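Local structure of lipoprotein, putative (Bacillus anthracis, 4O4A) at residues B[32-37]-B[124-129]; B[87-92]-B[97-102]. The protein is of unknown function but, as a putative lipoprotein, is probably attached to the cell surface and may bind lipid. All coordinates share one frame; numbering follows the deposited sequence.

The two contacts illustrate how a β-sheet is held along its plane by one chemistry and on its face by another. Interaction 2 is the hairpin of strands 86-90 and 96-98, lying at the surface and secured by backbone hydrogen bonds. Interaction 1 is partly buried and crosses from one sheet to the other with no hydrogen bond between its segments, relying on aliphatic groups at its inner end and an arginine at its exposed end. They share the five-stranded sheet: strand 30-35 runs parallel to strand 86-90, with probable hydrogen bonds from Ile-34 N to Tyr-88 O and from Val-90 N to Ile-34 O.

Interaction 1 of 2, residues B[32-37]-B[124-129]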
ATOM      1  N   TYR B  32      15.749  -9.325 -29.795  1.00 36.87           N
ATOM      2  CA  TYR B  32      15.148  -9.696 -28.527  1.00 36.81           C
ATOM      3  C   TYR B  32      13.752 -10.219 -28.780  1.00 36.07           C
ATOM      4  O   TYR B  32      12.946  -9.540 -29.394  1.00 34.38           O
ATOM      5  CB  TYR B  32      15.082  -8.493 -27.587  1.00 34.54           C
ATOM      6  CG  TYR B  32      16.432  -7.959 -27.198  1.00 34.80           C
ATOM      7  CD1 TYR B  32      17.095  -8.447 -26.081  1.00 38.15           C
ATOM      8  CD2 TYR B  32      17.062  -6.976 -27.953  1.00 34.63           C
ATOM      9  CE1 TYR B  32      18.341  -7.948 -25.719  1.00 38.67           C
ATOM     10  CE2 TYR B  32      18.312  -6.480 -27.613  1.00 35.30           C
ATOM     11  CZ  TYR B  32      18.944  -6.966 -26.493  1.00 37.26           C
ATOM     12  OH  TYR B  32      20.172  -6.473 -26.146  1.00 37.78           O
ATOM     13  N   LEU B  33      13.478 -11.427 -28.302  1.00 36.26           N
ATOM     14  CA  LEU B  33      12.164 -12.030 -28.447  1.00 36.98           C
ATOM     15  C   LEU B  33      11.482 -12.046 -27.094  1.00 39.02           C
ATOM     16  O   LEU B  33      11.943 -12.707 -26.166  1.00 43.02           O
ATOM     17  CB  LEU B  33      12.295 -13.446 -28.970  1.00 38.26           C
ATOM     18  CG  LEU B  33      13.085 -13.556 -30.266  1.00 38.56           C
ATOM     19  CD1 LEU B  33      13.167 -15.004 -30.711  1.00 40.17           C
ATOM     20  CD2 LEU B  33      12.466 -12.706 -31.362  1.00 38.72           C
ATOM     21  N   ILE B  34      10.400 -11.288 -26.979  1.00 40.46           N
ATOM     22  CA  ILE B  34       9.653 -11.195 -25.748  1.00 43.47           C
ATOM     23  C   ILE B  34       8.310 -11.932 -25.866  1.00 45.50           C
ATOM     24  O   ILE B  34       7.602 -11.791 -26.858  1.00 48.92           O
ATOM     25  CB  ILE B  34       9.312  -9.717 -25.401  1.00 43.12           C
ATOM     26  CG1 ILE B  34      10.555  -8.874 -25.140  1.00 42.36           C
ATOM     27  CG2 ILE B  34       8.453  -9.655 -24.153  1.00 47.64           C
ATOM     28  CD1 ILE B  34      11.273  -8.413 -26.373  1.00 46.11           C
ATOM     29  N   PRO B  35       7.942 -12.712 -24.850  1.00 45.97           N
ATOM     30  CA  PRO B  35       6.612 -13.315 -24.917  1.00 49.00           C
ATOM     31  C   PRO B  35       5.560 -12.214 -25.011  1.00 47.98           C
ATOM     32  O   PRO B  35       5.594 -11.266 -24.235  1.00 46.92           O
ATOM     33  CB  PRO B  35       6.514 -14.070 -23.597  1.00 49.08           C
ATOM     34  CG  PRO B  35       7.918 -14.460 -23.307  1.00 48.63           C
ATOM     35  CD  PRO B  35       8.751 -13.288 -23.768  1.00 47.44           C
ATOM     36  N   GLU B  36       4.634 -12.343 -25.951  1.00 50.78           N
ATOM     37  CA  GLU B  36       3.625 -11.299 -26.196  1.00 55.95           C
ATOM     38  C   GLU B  36       2.821 -10.843 -24.988  1.00 57.12           C
ATOM     39  O   GLU B  36       2.437  -9.678 -24.903  1.00 53.02           O
ATOM     40  CB  GLU B  36       2.649 -11.752 -27.274  1.00 59.15           C
ATOM     41  CG  GLU B  36       1.786 -12.931 -26.882  1.00 62.35           C
ATOM     42  CD  GLU B  36       0.860 -13.358 -27.994  1.00 69.87           C
ATOM     43  OE1 GLU B  36       0.920 -12.749 -29.089  1.00 68.22           O
ATOM     44  OE2 GLU B  36       0.078 -14.313 -27.774  1.00 79.39           O
ATOM     45  N   GLU B  37       2.557 -11.757 -24.066  1.00 59.77           N
ATOM     46  CA  GLU B  37       1.768 -11.419 -22.894  1.00 66.27           C
ATOM     47  C   GLU B  37       2.570 -10.733 -21.791  1.00 59.38           C
ATOM     48  O   GLU B  37       1.984 -10.169 -20.865  1.00 60.13           O
ATOM     49  CB  GLU B  37       1.017 -12.662 -22.352  1.00 75.86           C
ATOM     50  CG  GLU B  37       1.871 -13.905 -22.042  1.00 84.40           C
ATOM     51  CD  GLU B  37       2.254 -14.738 -23.276  1.00 92.36           C
ATOM     52  OE1 GLU B  37       3.456 -15.062 -23.437  1.00 94.35           O
ATOM     53  OE2 GLU B  37       1.361 -15.066 -24.091  1.00 96.00           O
ATOM     54  N   LEU B 124      16.458  -4.251 -19.147  1.00 40.00           N
ATOM     55  CA  LEU B 124      15.584  -3.591 -20.080  1.00 40.83           C
ATOM     56  C   LEU B 124      14.195  -3.665 -19.523  1.00 38.42           C
ATOM     57  O   LEU B 124      13.931  -4.369 -18.567  1.00 34.13           O
ATOM     58  CB  LEU B 124      15.572  -4.265 -21.440  1.00 41.79           C
ATOM     59  CG  LEU B 124      16.860  -4.288 -22.241  1.00 47.39           C
ATOM     60  CD1 LEU B 124      17.613  -5.543 -21.860  1.00 51.95           C
ATOM     61  CD2 LEU B 124      16.564  -4.309 -23.732  1.00 48.85           C
ATOM     62  N   GLU B 125      13.295  -2.953 -20.167  1.00 35.70           N
ATOM     63  CA  GLU B 125      11.936  -2.914 -19.737  1.00 35.77           C
ATOM     64  C   GLU B 125      11.085  -2.798 -20.970  1.00 35.84           C
ATOM     65  O   GLU B 125      11.428  -2.076 -21.914  1.00 37.60           O
ATOM     66  CB  GLU B 125      11.753  -1.719 -18.822  1.00 36.18           C
ATOM     67  CG  GLU B 125      10.394  -1.611 -18.191  1.00 39.19           C
ATOM     68  CD  GLU B 125      10.259  -0.404 -17.285  1.00 43.20           C
ATOM     69  OE1 GLU B 125      11.281   0.195 -16.893  1.00 44.34           O
ATOM     70  OE2 GLU B 125       9.106  -0.050 -16.965  1.00 47.50           O
ATOM     71  N   VAL B 126       9.963  -3.497 -20.969  1.00 35.98           N
ATOM     72  CA  VAL B 126       9.067  -3.465 -22.110  1.00 35.49           C
ATOM     73  C   VAL B 126       7.687  -3.077 -21.656  1.00 39.21           C
ATOM     74  O   VAL B 126       7.304  -3.316 -20.492  1.00 39.98           O
ATOM     75  CB  VAL B 126       9.000  -4.843 -22.798  1.00 33.80           C
ATOM     76  CG1 VAL B 126       8.451  -5.910 -21.854  1.00 34.84           C
ATOM     77  CG2 VAL B 126       8.158  -4.788 -24.053  1.00 32.88           C
ATOM     78  N   THR B 127       6.932  -2.494 -22.582  1.00 42.43           N
ATOM     79  CA  THR B 127       5.539  -2.131 -22.337  1.00 46.92           C
ATOM     80  C   THR B 127       4.707  -2.435 -23.577  1.00 54.67           C
ATOM     81  O   THR B 127       5.230  -2.497 -24.707  1.00 55.44           O
ATOM     82  CB  THR B 127       5.376  -0.635 -22.001  1.00 45.13           C
ATOM     83  OG1 THR B 127       4.015  -0.338 -21.712  1.00 44.54           O
ATOM     84  CG2 THR B 127       5.824   0.237 -23.154  1.00 46.10           C
ATOM     85  N   ARG B 128       3.417  -2.660 -23.347  1.00 62.03           N
ATOM     86  CA  ARG B 128       2.445  -2.860 -24.423  1.00 61.35           C
ATOM     87  C   ARG B 128       1.465  -1.696 -24.333  1.00 63.98           C
ATOM     88  O   ARG B 128       0.989  -1.172 -25.336  1.00 70.81           O
ATOM     89  CB  ARG B 128       1.702  -4.150 -24.204  1.00 67.15           C
ATOM     90  CG  ARG B 128       2.621  -5.346 -24.013  1.00 69.58           C
ATOM     91  CD  ARG B 128       1.934  -6.498 -23.276  1.00 74.39           C
ATOM     92  NE  ARG B 128       0.561  -6.743 -23.703  1.00 78.76           N
ATOM     93  CZ  ARG B 128      -0.316  -7.394 -22.946  1.00 78.85           C
ATOM     94  NH1 ARG B 128       0.030  -7.804 -21.733  1.00 79.98           N
ATOM     95  NH2 ARG B 128      -1.548  -7.601 -23.375  1.00 82.21           N
ATOM     96  N   THR B 129       1.199  -1.312 -23.091  1.00 60.63           N
ATOM     97  CA  THR B 129       0.323  -0.243 -22.697  1.00 60.25           C
ATOM     98  C   THR B 129       0.726   1.165 -23.077  1.00 54.46           C
ATOM     99  O   THR B 129      -0.096   1.930 -23.559  1.00 55.70           O
ATOM    100  CB  THR B 129       0.284  -0.250 -21.143  1.00 63.14           C
ATOM    101  OG1 THR B 129      -0.385  -1.436 -20.689  1.00 71.02           O
ATOM    102  CG2 THR B 129      -0.406   0.999 -20.560  1.00 66.64           C
TER
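Ile-34 and Val-126 meet where two mixed β-sheets pack face against face, Ile-34 on strand 30-35 of the five-stranded sheet and Val-126 on strand 117-126 of the four-stranded one. Their CA atoms stand 8.6 Å apart, a spacing that only side chains can bridge, and the touching parts of the segments run 40° from each other. This is the usual logic of sheet-on-sheet packing: both CB atoms point across the interface, and the branches meet through methyl groups, Ile-34 CG2 lying 4.4 Å from Val-126 CG1. The approach is an ordinary van der Waals one, completed by Leu-42 of strand 40-45, which touches Ile-34, Val-126 and Leu-124. Two residues earlier on each strand, Tyr-32 and Leu-124 also point inward, more loosely, with Tyr-32 CE1 4.5 Å from Leu-124 CD2.

The character changes where the strands give way to loops. The CB atoms of Glu-36 and Glu-37 point away from segment 124-129, and Arg-128 meets the backbone of both residues. With CG set beside the backbone N (chi1 -53°) and the chain bent at chi3 (42°), the arginine reaches over to the 36-37 turn, bringing CD to 3.6 Å from Glu-36 O. Its guanidinium then lies with one face over that oxygen and over Glu-37 CA. Glu-36 O therefore faces the flat of the guanidinium, and no hydrogen bond joins the two segments. The charge has its partner outside them: Arg-128 NH2 forms a salt bridge with a bound sulfate, probably from the crystallisation liquor. Arg-128 NH1 comes to 3.2 Å from Glu-37 O, yet at too poor an angle for a hydrogen bond.

Interaction 2 of 2, residues B[87-92]-B[97-102]; sequences YYTVNK and TKIDSS
Thr-89 and Thr-97 are bound together at one end of this contact. Thr-89 N donates to Thr-97 O at 2.8 Å, and Thr-97 N returns a bond to Thr-89 O at 2.9 Å. With chi1 at 51°, Thr-89 OG1 sits between the backbone N and the carbonyl carbon and adds a weak bond to the same Thr-97 O, while CG2 packs crosswise against Ile-99 CG2 at 3.7 Å. The pattern is that of an antiparallel β-hairpin, strands 86-90 and 96-98, in which the hydrogen-bonded threonine pair is followed by the non-hydrogen-bonded pair of Tyr-88 and Lys-98 on the opposite face. There the tyrosine side chain slants across that of the lysine, with Tyr-88 CD2 3.5 Å from Lys-98 CA. On the inner side Tyr-87 CB packs 3.7 Å from Ile-99 CG1, and Ile-104 touches both residues. Ile-99 N also bonds to Tyr-87 O, nearly straight at the hydrogen (165°) although the donor sits 39° above the carbonyl plane. Beside that bond, a water accepts from Tyr-87 N and donates to Ile-99 O, standing in for the second direct link. By contrast, the exposed Lys-98 leads its amino group away, and Ser-101 OG merely approaches Tyr-87 CE2 at 4.0 Å.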
ATOM      1  N   TYR B  87      13.363  -5.737 -31.888  1.00 34.37           N
ATOM      2  CA  TYR B  87      12.561  -6.285 -30.807  1.00 34.67           C
ATOM      3  C   TYR B  87      11.267  -6.871 -31.355  1.00 34.31           C
ATOM      4  O   TYR B  87      10.649  -6.320 -32.264  1.00 33.84           O
ATOM      5  CB  TYR B  87      12.264  -5.193 -29.777  1.00 35.50           C
ATOM      6  CG  TYR B  87      13.492  -4.421 -29.323  1.00 38.34           C
ATOM      7  CD1 TYR B  87      14.226  -4.818 -28.218  1.00 42.86           C
ATOM      8  CD2 TYR B  87      13.900  -3.285 -29.992  1.00 43.68           C
ATOM      9  CE1 TYR B  87      15.352  -4.121 -27.791  1.00 44.48           C
ATOM     10  CE2 TYR B  87      15.016  -2.571 -29.577  1.00 47.35           C
ATOM     11  CZ  TYR B  87      15.741  -2.996 -28.474  1.00 49.91           C
ATOM     12  OH  TYR B  87      16.873  -2.304 -28.063  1.00 57.34           O
ATOM     13  N   TYR B  88      10.877  -8.019 -30.825  1.00 34.32           N
ATOM     14  CA  TYR B  88       9.656  -8.654 -31.253  1.00 35.55           C
ATOM     15  C   TYR B  88       8.970  -9.302 -30.093  1.00 36.59           C
ATOM     16  O   TYR B  88       9.615  -9.647 -29.102  1.00 36.96           O
ATOM     17  CB  TYR B  88       9.952  -9.774 -32.227  1.00 34.89           C
ATOM     18  CG  TYR B  88      10.684  -9.401 -33.484  1.00 34.69           C
ATOM     19  CD1 TYR B  88      12.055  -9.381 -33.519  1.00 33.53           C
ATOM     20  CD2 TYR B  88      10.003  -9.156 -34.665  1.00 35.33           C
ATOM     21  CE1 TYR B  88      12.725  -9.093 -34.685  1.00 33.60           C
ATOM     22  CE2 TYR B  88      10.673  -8.867 -35.831  1.00 34.75           C
ATOM     23  CZ  TYR B  88      12.026  -8.837 -35.830  1.00 32.94           C
ATOM     24  OH  TYR B  88      12.687  -8.536 -36.989  1.00 34.39           O
ATOM     25  N   THR B  89       7.658  -9.467 -30.218  1.00 39.58           N
ATOM     26  CA  THR B  89       6.908 -10.253 -29.253  1.00 44.79           C
ATOM     27  C   THR B  89       6.641 -11.572 -29.976  1.00 48.48           C
ATOM     28  O   THR B  89       6.611 -11.604 -31.208  1.00 47.99           O
ATOM     29  CB  THR B  89       5.560  -9.646 -28.872  1.00 46.77           C
ATOM     30  OG1 THR B  89       4.836  -9.321 -30.068  1.00 59.93           O
ATOM     31  CG2 THR B  89       5.737  -8.415 -28.053  1.00 45.42           C
ATOM     32  N   VAL B  90       6.441 -12.651 -29.233  1.00 48.30           N
ATOM     33  CA  VAL B  90       6.178 -13.929 -29.863  1.00 53.45           C
ATOM     34  C   VAL B  90       5.025 -14.674 -29.207  1.00 56.25           C
ATOM     35  O   VAL B  90       4.930 -14.725 -27.988  1.00 57.71           O
ATOM     36  CB  VAL B  90       7.404 -14.850 -29.816  1.00 55.73           C
ATOM     37  CG1 VAL B  90       7.138 -16.102 -30.642  1.00 61.59           C
ATOM     38  CG2 VAL B  90       8.665 -14.169 -30.327  1.00 55.06           C
ATOM     39  N   ASN B  91       4.169 -15.275 -30.031  1.00 60.31           N
ATOM     40  CA  ASN B  91       3.049 -16.057 -29.526  1.00 64.35           C
ATOM     41  C   ASN B  91       3.532 -17.462 -29.171  1.00 67.89           C
ATOM     42  O   ASN B  91       4.714 -17.765 -29.330  1.00 65.64           O
ATOM     43  CB  ASN B  91       1.890 -16.090 -30.539  1.00 63.52           C
ATOM     44  CG  ASN B  91       2.272 -16.715 -31.858  1.00 63.53           C
ATOM     45  OD1 ASN B  91       3.370 -17.262 -32.013  1.00 64.70           O
ATOM     46  ND2 ASN B  91       1.367 -16.629 -32.831  1.00 63.48           N
ATOM     47  N   LYS B  92       2.633 -18.316 -28.694  1.00 78.03           N
ATOM     48  CA  LYS B  92       3.018 -19.674 -28.325  1.00 84.61           C
ATOM     49  C   LYS B  92       3.626 -20.426 -29.520  1.00 84.97           C
ATOM     50  O   LYS B  92       4.603 -21.156 -29.364  1.00 80.31           O
ATOM     51  CB  LYS B  92       1.828 -20.465 -27.744  1.00 95.18           C
ATOM     52  CG  LYS B  92       1.316 -20.082 -26.359  1.00 99.88           C
ATOM     53  CD  LYS B  92       1.292 -18.595 -26.018  1.00 99.33           C
ATOM     54  CE  LYS B  92       0.461 -18.326 -24.772  1.00102.55           C
ATOM     55  NZ  LYS B  92       0.881 -19.102 -23.572  1.00101.40           N
ATOM     56  N   THR B  97       6.161 -10.644 -33.940  1.00 46.20           N
ATOM     57  CA  THR B  97       5.489  -9.402 -34.237  1.00 47.20           C
ATOM     58  C   THR B  97       6.432  -8.316 -33.783  1.00 47.52           C
ATOM     59  O   THR B  97       6.795  -8.238 -32.607  1.00 46.50           O
ATOM     60  CB  THR B  97       4.157  -9.305 -33.502  1.00 47.61           C
ATOM     61  OG1 THR B  97       3.323 -10.406 -33.896  1.00 49.60           O
ATOM     62  CG2 THR B  97       3.478  -8.006 -33.824  1.00 47.96           C
ATOM     63  N   LYS B  98       6.854  -7.491 -34.725  1.00 53.51           N
ATOM     64  CA  LYS B  98       7.789  -6.417 -34.428  1.00 55.96           C
ATOM     65  C   LYS B  98       7.157  -5.377 -33.526  1.00 54.11           C
ATOM     66  O   LYS B  98       5.975  -5.088 -33.639  1.00 56.63           O
ATOM     67  CB  LYS B  98       8.270  -5.764 -35.724  1.00 58.12           C
ATOM     68  CG  LYS B  98       9.412  -4.803 -35.513  1.00 64.14           C
ATOM     69  CD  LYS B  98      10.027  -4.351 -36.825  1.00 68.00           C
ATOM     70  CE  LYS B  98      11.257  -3.491 -36.556  1.00 76.38           C
ATOM     71  NZ  LYS B  98      12.102  -3.282 -37.765  1.00 82.49           N
ATOM     72  N   ILE B  99       7.939  -4.848 -32.595  1.00 52.44           N
ATOM     73  CA  ILE B  99       7.433  -3.816 -31.713  1.00 49.08           C
ATOM     74  C   ILE B  99       8.342  -2.615 -31.877  1.00 48.08           C
ATOM     75  O   ILE B  99       9.530  -2.742 -32.191  1.00 43.45           O
ATOM     76  CB  ILE B  99       7.315  -4.260 -30.253  1.00 46.50           C
ATOM     77  CG1 ILE B  99       8.634  -4.795 -29.752  1.00 45.68           C
ATOM     78  CG2 ILE B  99       6.237  -5.324 -30.098  1.00 50.10           C
ATOM     79  CD1 ILE B  99       8.680  -4.954 -28.250  1.00 47.86           C
ATOM     80  N   ASP B 100       7.775  -1.438 -31.703  1.00 49.00           N
ATOM     81  CA  ASP B 100       8.550  -0.231 -31.855  1.00 53.12           C
ATOM     82  C   ASP B 100       9.576  -0.055 -30.731  1.00 49.24           C
ATOM     83  O   ASP B 100       9.319  -0.429 -29.604  1.00 47.71           O
ATOM     84  CB  ASP B 100       7.627   0.989 -31.856  1.00 57.67           C
ATOM     85  CG  ASP B 100       6.682   1.015 -33.041  1.00 60.95           C
ATOM     86  OD1 ASP B 100       7.111   0.642 -34.152  1.00 68.28           O
ATOM     87  OD2 ASP B 100       5.515   1.439 -32.865  1.00 60.70           O
ATOM     88  N   SER B 101      10.717   0.561 -31.033  1.00 44.00           N
ATOM     89  CA  SER B 101      11.716   0.851 -29.999  1.00 40.93           C
ATOM     90  C   SER B 101      11.144   1.710 -28.861  1.00 39.70           C
ATOM     91  O   SER B 101      11.637   1.681 -27.763  1.00 36.81           O
ATOM     92  CB  SER B 101      12.919   1.543 -30.604  1.00 44.55           C
ATOM     93  OG  SER B 101      13.636   0.652 -31.449  1.00 40.48           O
ATOM     94  N   SER B 102      10.108   2.501 -29.134  1.00 44.18           N
ATOM     95  CA  SER B 102       9.479   3.322 -28.097  1.00 44.39           C
ATOM     96  C   SER B 102       8.821   2.451 -27.024  1.00 43.51           C
ATOM     97  O   SER B 102       8.377   2.961 -25.989  1.00 48.93           O
ATOM     98  CB  SER B 102       8.471   4.283 -28.722  1.00 45.69           C
ATOM     99  OG  SER B 102       7.515   3.581 -29.480  1.00 53.27           O
TER
HETATM  100  O   HOH W   1      11.950  -3.691 -33.382  1.00 40.63           O